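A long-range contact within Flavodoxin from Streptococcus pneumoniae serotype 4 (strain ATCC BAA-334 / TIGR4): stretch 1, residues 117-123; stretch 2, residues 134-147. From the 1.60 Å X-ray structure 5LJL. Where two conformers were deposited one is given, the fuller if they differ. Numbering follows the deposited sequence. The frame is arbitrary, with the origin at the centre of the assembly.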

# COMPACT_ATOMS: atom_id res chain seq x y z
N LYS A 117 1.75 3.00 11.61
CA LYS A 117 1.05 3.69 10.51
C LYS A 117 1.61 5.13 10.39
O LYS A 117 1.50 5.92 11.33
CB LYS A 117 -0.46 3.75 10.76
CG LYS A 117 -1.21 4.51 9.67
CD LYS A 117 -2.67 4.76 10.08
CE LYS A 117 -3.46 3.50 9.99
NZ LYS A 117 -4.93 3.72 9.86
N GLY A 118 2.20 5.49 9.25
CA GLY A 118 2.76 6.82 9.08
C GLY A 118 1.79 7.89 8.57
O GLY A 118 2.15 9.07 8.58
N SER A 119 0.67 7.49 7.97
CA SER A 119 -0.29 8.42 7.37
C SER A 119 -1.62 7.71 7.20
O SER A 119 -1.65 6.47 7.05
CB SER A 119 0.27 8.93 6.01
OG SER A 119 -0.42 9.99 5.46
N GLU A 120 -2.71 8.48 7.23
CA GLU A 120 -4.07 7.95 7.06
C GLU A 120 -4.17 7.17 5.71
O GLU A 120 -3.63 7.60 4.68
CB GLU A 120 -5.01 9.16 7.18
CG GLU A 120 -6.48 8.95 7.12
CD GLU A 120 -7.27 10.28 7.25
OE1 GLU A 120 -8.41 10.26 6.79
OE2 GLU A 120 -6.78 11.34 7.77
N CYS A 121 -4.87 6.06 5.70
CA CYS A 121 -4.96 5.28 4.45
C CYS A 121 -5.73 6.11 3.41
O CYS A 121 -6.58 6.91 3.78
CB CYS A 121 -5.63 3.91 4.72
SG CYS A 121 -7.36 4.07 5.15
N VAL A 122 -5.42 5.90 2.14
CA VAL A 122 -6.06 6.63 1.03
C VAL A 122 -6.87 5.63 0.23
O VAL A 122 -6.28 4.76 -0.40
CB VAL A 122 -5.00 7.34 0.14
CG1 VAL A 122 -5.72 8.17 -0.95
CG2 VAL A 122 -4.09 8.26 1.02
N LYS A 123 -8.17 5.87 0.12
CA LYS A 123 -9.12 5.02 -0.64
C LYS A 123 -9.66 5.87 -1.81
O LYS A 123 -10.01 7.05 -1.61
CB LYS A 123 -10.27 4.58 0.24
CG LYS A 123 -9.83 3.69 1.38
CD LYS A 123 -10.97 3.59 2.37
CE LYS A 123 -10.67 2.50 3.39
NZ LYS A 123 -11.58 2.58 4.57
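Stretch 2 (134-147) ERLEQFAEELAAKV

The most unusual feature of this contact is a glycine whose CA sits directly against a leucine methyl: CA of G118 lies 3.6 Å from CD2 of L143, and an ideal CB built on G118 would fall 2.5 Å from that same methyl, a clash. The absence of a side chain is therefore what lets the backbone come this close, and the CA atoms of G118 and L143 are 5.5 Å apart. Phi and psi of -88° and -19° are ordinary for any residue, so the demand for glycine visible here is one of space rather than of backbone torsion.

Stretch 2 is helical from its first residue, E134, through K146, and carries a regular ladder of backbone hydrogen bonds such as F139 N to R135 O at 2.9 Å. Stretch 1 is extended for most of its length and is a strand by V122 and K123. The two run in opposite senses: G118 pairs with L143, S119 with F139, at 5.7 Å between CA atoms, and V122 with L136, at 6.6 Å. Advancing along stretch 1 thus means stepping back along the helix, with the backbones somewhat farther apart at the V122 end, where side chains fill the gap.

The polar end is a small network built around E142 and K146, one helical turn apart. K146 NZ donates to G118 O at 3.0 Å and also to E142 OE2 at 2.8 Å, the latter as part of a salt bridge. The all-t reach of K146 beyond an m chi1 carries its amine back to that carbonyl. E142, extended with chi1 and chi2 both t, uses its other carboxylate oxygen for stretch 1: S119 OG donates to E142 OE1 at 2.8 Å. A water extends the arrangement, accepting from E120 N at 2.9 Å and donating to E142 OE1 at 2.9 Å. One glutamate thereby serves a lysine, a serine and, through water, a backbone amide. The bookkeeping is not perfect, for S119 N is buried by the contact without a partner, its nearest neighbour across the interface being CD2 of L143 at 3.9 Å.

In the middle, F139 bridges the polar and apolar parts. S119 points toward the helix, bringing its OG within 3.5 Å of F139 CA and its CB within 3.8 Å of F139 CD1. The carbonyl of E120 meets the ring at its edge, near the ring plane, with O 3.4 Å from CD1.

The apolar end belongs to V122, which points toward the helix between two residues that point away, C121 and K123. Its branches divide the work: CG1 packs on CD2 of L136 at 3.7 Å, while CG2 packs on CB of F139, also at 3.7 Å. L136 starts out sideways, but its end comes nearer to meet the valine. The design rule is economical: glycine for closeness, serine for a polar anchor, valine for packing, together accounting for just over half of the contact's 436 Å², and for nearly all of what stretch 1 contributes.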

# COMPACT_ATOMS: atom_id res chain seq x y z
N GLU A 134 -3.73 14.36 -5.36
CA GLU A 134 -3.32 15.24 -4.23
C GLU A 134 -3.30 14.48 -2.88
O GLU A 134 -2.36 14.61 -2.13
CB GLU A 134 -4.24 16.47 -4.13
CG GLU A 134 -4.08 17.42 -2.95
CD GLU A 134 -2.69 18.05 -2.82
OE1 GLU A 134 -2.33 18.48 -1.71
OE2 GLU A 134 -1.94 18.13 -3.78
N ARG A 135 -4.32 13.70 -2.60
CA ARG A 135 -4.39 12.96 -1.35
C ARG A 135 -3.22 11.95 -1.28
O ARG A 135 -2.57 11.75 -0.23
CB ARG A 135 -5.74 12.26 -1.14
CG ARG A 135 -6.84 13.18 -0.59
CD ARG A 135 -8.20 12.48 -0.40
NE ARG A 135 -9.05 13.38 0.40
CZ ARG A 135 -9.76 14.43 -0.06
NH1 ARG A 135 -9.82 14.70 -1.38
NH2 ARG A 135 -10.43 15.23 0.79
N LEU A 136 -3.00 11.25 -2.38
CA LEU A 136 -1.89 10.32 -2.45
C LEU A 136 -0.56 10.99 -2.27
O LEU A 136 0.43 10.44 -1.68
CB LEU A 136 -1.91 9.58 -3.79
CG LEU A 136 -3.04 8.60 -3.99
CD1 LEU A 136 -3.28 8.25 -5.46
CD2 LEU A 136 -2.91 7.34 -3.13
N GLU A 137 -0.42 12.16 -2.89
CA GLU A 137 0.83 12.95 -2.71
C GLU A 137 1.04 13.41 -1.26
O GLU A 137 2.16 13.27 -0.72
CB GLU A 137 0.90 14.11 -3.71
CG GLU A 137 1.18 13.61 -5.17
CD GLU A 137 1.16 14.76 -6.16
OE1 GLU A 137 0.81 15.89 -5.77
OE2 GLU A 137 1.58 14.51 -7.30
N GLN A 138 -0.02 13.81 -0.57
CA GLN A 138 0.09 14.20 0.83
C GLN A 138 0.47 13.02 1.72
O GLN A 138 1.32 13.15 2.63
CB GLN A 138 -1.14 14.87 1.34
CG GLN A 138 -1.45 16.20 0.65
CD GLN A 138 -2.87 16.61 0.95
OE1 GLN A 138 -3.82 15.86 0.79
NE2 GLN A 138 -3.01 17.84 1.40
N PHE A 139 -0.13 11.85 1.42
CA PHE A 139 0.28 10.56 2.07
C PHE A 139 1.77 10.29 1.91
O PHE A 139 2.46 10.02 2.87
CB PHE A 139 -0.62 9.48 1.42
CG PHE A 139 -0.25 8.06 1.69
CD1 PHE A 139 -0.81 7.34 2.73
CD2 PHE A 139 0.62 7.41 0.84
CE1 PHE A 139 -0.51 5.99 2.89
CE2 PHE A 139 0.93 6.08 1.03
CZ PHE A 139 0.35 5.36 2.05
N ALA A 140 2.31 10.32 0.67
CA ALA A 140 3.73 10.10 0.44
C ALA A 140 4.59 11.12 1.16
O ALA A 140 5.60 10.79 1.78
CB ALA A 140 3.99 10.12 -1.08
N GLU A 141 4.16 12.39 1.13
CA GLU A 141 4.97 13.48 1.75
C GLU A 141 5.02 13.31 3.30
O GLU A 141 6.07 13.57 3.94
CB GLU A 141 4.38 14.85 1.38
CG GLU A 141 4.56 15.20 -0.09
CD GLU A 141 3.53 16.10 -0.70
OE1 GLU A 141 2.79 16.78 0.02
OE2 GLU A 141 3.55 16.26 -1.97
N GLU A 142 3.92 12.84 3.92
CA GLU A 142 3.90 12.58 5.36
C GLU A 142 4.81 11.39 5.71
O GLU A 142 5.55 11.45 6.66
CB GLU A 142 2.46 12.41 5.87
CG GLU A 142 2.42 12.12 7.37
CD GLU A 142 1.06 12.14 7.99
OE1 GLU A 142 0.09 12.07 7.22
OE2 GLU A 142 0.99 12.34 9.24
N LEU A 143 4.77 10.30 4.92
CA LEU A 143 5.73 9.21 5.15
C LEU A 143 7.19 9.61 5.04
O LEU A 143 8.04 9.20 5.86
CB LEU A 143 5.42 8.07 4.15
CG LEU A 143 4.06 7.36 4.27
CD1 LEU A 143 4.02 6.23 3.23
CD2 LEU A 143 3.79 6.83 5.67
N ALA A 144 7.49 10.37 3.98
CA ALA A 144 8.82 10.95 3.81
C ALA A 144 9.20 11.80 5.05
O ALA A 144 10.34 11.73 5.53
CB ALA A 144 8.92 11.76 2.52
N ALA A 145 8.31 12.63 5.53
CA ALA A 145 8.62 13.47 6.69
C ALA A 145 9.09 12.63 7.94
O ALA A 145 9.89 13.10 8.75
CB ALA A 145 7.42 14.32 7.06
N LYS A 146 8.51 11.45 8.10
CA LYS A 146 8.67 10.60 9.29
C LYS A 146 9.89 9.70 9.20
O LYS A 146 10.44 9.24 10.21
CB LYS A 146 7.39 9.86 9.58
CG LYS A 146 6.31 10.80 10.07
CD LYS A 146 4.95 10.18 10.32
CE LYS A 146 4.00 11.25 10.83
NZ LYS A 146 2.59 10.84 10.98
N VAL A 147 10.27 9.41 7.96
CA VAL A 147 11.55 8.88 7.58
C VAL A 147 11.57 7.35 7.59
O VAL A 147 11.76 6.74 6.53
CB VAL A 147 12.71 9.61 8.28
CG1 VAL A 147 13.99 8.80 8.29
CG2 VAL A 147 12.86 10.98 7.64
O HOH W 1 -2.52 11.23 8.08